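Local coordinates for protein endoglucanase (Humicola insolens, PDB 1DYS) that cleaves internal beta-1,4-glucosidic linkages of cellulose as a family 6 glycoside hydrolase, contributing to the recycling of plant biomass, at residues S19-D22 and Q23-Q26. Numbering follows the deposited sequence. Where two conformers were deposited one is given.
Sequences SKLD and QTRQ
Asp-22 and Arg-25 form a long salt bridge on helix 15-29, OD1 standing 3.8 Å from NE. Opposite charges three residues apart fall on the same side of a helix, and the arginine, bent at chi3, brings its guanidinium edge toward the carboxylate, the planes 35° apart. At this length the attraction is loose, and OD1 also accepts a hydrogen bond from Gln-44 of helix 34-46.

Gln-26 N to Asp-22 O (2.7 Å) and Arg-25 N to Leu-21 O (2.9 Å) are nearly straight i+4 bonds. Leu-21 O takes Thr-24 N only weakly (118°), as an i+3 bond, and Gln-23 N makes another to Lys-20 O at 3.1 Å, above the carbonyl plane. A water donates to Lys-20 O (2.8 Å) and accepts from Gln-23 NE2 (2.7 Å), a bridge that the long, extended glutamine suits.

The helix flanks the family's parallel-stranded, barrel-like catalytic domain, and Lys-20 extends to a salt bridge with Glu-314, a probable substrate-binding residue.

On the buried side, the Leu-21 CD2 methyl rests against Thr-24 OG1 at 3.8 Å, and both side chains pack on Trp-330. Short Thr-24 fits here, its hydroxyl bonding Asp-332 while the side chain also packs on helix 332-340.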
ATOM      1  N   SER A  19     -15.833 -12.605   4.336  1.00 17.26           N
ATOM      2  CA  SER A  19     -16.648 -11.840   3.394  1.00 17.67           C
ATOM      3  C   SER A  19     -16.074 -11.861   1.982  1.00 17.75           C
ATOM      4  O   SER A  19     -16.786 -12.062   0.989  1.00 18.25           O
ATOM      5  CB  SER A  19     -16.826 -10.396   3.900  1.00 20.98           C
ATOM      6  OG  SER A  19     -17.556 -10.396   5.104  0.60 16.86           O
ATOM      7  N   LYS A  20     -14.747 -11.695   1.899  1.00 17.13           N
ATOM      8  CA  LYS A  20     -14.082 -11.689   0.607  1.00 13.44           C
ATOM      9  C   LYS A  20     -14.202 -13.035  -0.104  1.00 17.29           C
ATOM     10  O   LYS A  20     -14.375 -13.098  -1.324  1.00 16.89           O
ATOM     11  CB  LYS A  20     -12.605 -11.329   0.784  1.00 17.94           C
ATOM     12  CG  LYS A  20     -12.438  -9.926   1.391  1.00 24.75           C
ATOM     13  CD  LYS A  20     -10.948  -9.652   1.406  1.00 22.80           C
ATOM     14  CE  LYS A  20     -10.487  -8.641   2.400  1.00 28.68           C
ATOM     15  NZ  LYS A  20      -9.042  -8.332   2.216  1.00 22.43           N
ATOM     16  N   LEU A  21     -14.199 -14.122   0.636  1.00 17.11           N
ATOM     17  CA  LEU A  21     -14.350 -15.466   0.104  1.00 13.52           C
ATOM     18  C   LEU A  21     -15.721 -15.713  -0.515  1.00 17.88           C
ATOM     19  O   LEU A  21     -15.851 -16.667  -1.282  1.00 16.70           O
ATOM     20  CB  LEU A  21     -14.137 -16.518   1.207  1.00 15.72           C
ATOM     21  CG  LEU A  21     -12.653 -16.737   1.464  1.00 17.14           C
ATOM     22  CD1 LEU A  21     -12.420 -17.519   2.765  1.00 19.64           C
ATOM     23  CD2 LEU A  21     -11.949 -17.456   0.314  1.00 16.96           C
ATOM     24  N   ASP A  22     -16.699 -14.902  -0.116  1.00 18.31           N
ATOM     25  CA  ASP A  22     -18.011 -15.063  -0.774  1.00 17.60           C
ATOM     26  C   ASP A  22     -17.875 -14.953  -2.283  1.00 20.83           C
ATOM     27  O   ASP A  22     -18.512 -15.703  -3.040  1.00 20.39           O
ATOM     28  CB  ASP A  22     -19.045 -14.072  -0.247  1.00 17.76           C
ATOM     29  CG  ASP A  22     -20.393 -14.754  -0.104  1.00 28.60           C
ATOM     30  OD1 ASP A  22     -20.423 -15.757   0.638  1.00 23.59           O
ATOM     31  OD2 ASP A  22     -21.379 -14.289  -0.735  1.00 24.61           O
ATOM     32  N   GLN A  23     -16.992 -14.070  -2.782  1.00 18.04           N
ATOM     33  CA  GLN A  23     -16.769 -13.977  -4.222  1.00 19.08           C
ATOM     34  C   GLN A  23     -16.328 -15.323  -4.770  1.00 21.56           C
ATOM     35  O   GLN A  23     -16.775 -15.762  -5.839  1.00 22.98           O
ATOM     36  CB  GLN A  23     -15.686 -12.930  -4.530  1.00 19.16           C
ATOM     37  CG  GLN A  23     -15.390 -12.825  -6.021  1.00 25.29           C
ATOM     38  CD  GLN A  23     -14.528 -11.628  -6.370  1.00 30.48           C
ATOM     39  OE1 GLN A  23     -14.241 -11.408  -7.554  1.00 28.64           O
ATOM     40  NE2 GLN A  23     -14.102 -10.841  -5.397  1.00 17.97           N
ATOM     41  N   THR A  24     -15.452 -16.023  -4.018  1.00 17.27           N
ATOM     42  CA  THR A  24     -14.952 -17.316  -4.481  1.00 17.10           C
ATOM     43  C   THR A  24     -16.060 -18.347  -4.520  1.00 20.53           C
ATOM     44  O   THR A  24     -16.184 -19.135  -5.450  1.00 20.84           O
ATOM     45  CB  THR A  24     -13.781 -17.818  -3.588  1.00 12.75           C
ATOM     46  OG1 THR A  24     -12.929 -16.686  -3.318  1.00 18.44           O
ATOM     47  CG2 THR A  24     -12.956 -18.877  -4.281  1.00 16.82           C
ATOM     48  N   ARG A  25     -16.834 -18.403  -3.451  1.00 21.00           N
ATOM     49  CA  ARG A  25     -17.982 -19.284  -3.361  1.00 17.91           C
ATOM     50  C   ARG A  25     -18.951 -18.961  -4.493  1.00 19.93           C
ATOM     51  O   ARG A  25     -19.317 -19.941  -5.140  1.00 24.01           O
ATOM     52  CB  ARG A  25     -18.739 -19.092  -2.045  1.00 21.80           C
ATOM     53  CG  ARG A  25     -19.482 -20.373  -1.649  1.00 27.75           C
ATOM     54  CD  ARG A  25     -20.304 -20.001  -0.371  1.00 31.43           C
ATOM     55  NE  ARG A  25     -21.302 -19.076  -0.924  1.00 36.58           N
ATOM     56  CZ  ARG A  25     -22.376 -19.609  -1.529  1.00 38.46           C
ATOM     57  NH1 ARG A  25     -22.648 -20.905  -1.597  1.00 41.76           N
ATOM     58  NH2 ARG A  25     -23.164 -18.719  -2.078  1.00 22.34           N
ATOM     59  N   GLN A  26     -19.255 -17.686  -4.731  1.00 18.69           N
ATOM     60  CA  GLN A  26     -20.092 -17.382  -5.904  1.00 22.07           C
ATOM     61  C   GLN A  26     -19.487 -17.854  -7.218  1.00 26.43           C
ATOM     62  O   GLN A  26     -20.204 -18.387  -8.088  1.00 24.10           O
ATOM     63  CB  GLN A  26     -20.283 -15.851  -5.974  1.00 22.74           C
ATOM     64  CG  GLN A  26     -21.160 -15.335  -4.825  1.00 21.81           C
ATOM     65  CD  GLN A  26     -21.076 -13.833  -4.675  1.00 26.15           C
ATOM     66  OE1 GLN A  26     -21.430 -13.221  -3.665  1.00 29.54           O
ATOM     67  NE2 GLN A  26     -20.574 -13.123  -5.680  1.00 28.77           N
TER
HETATM   68  O   HOH W   1     -14.116 -10.637  -2.731  1.00 22.22           O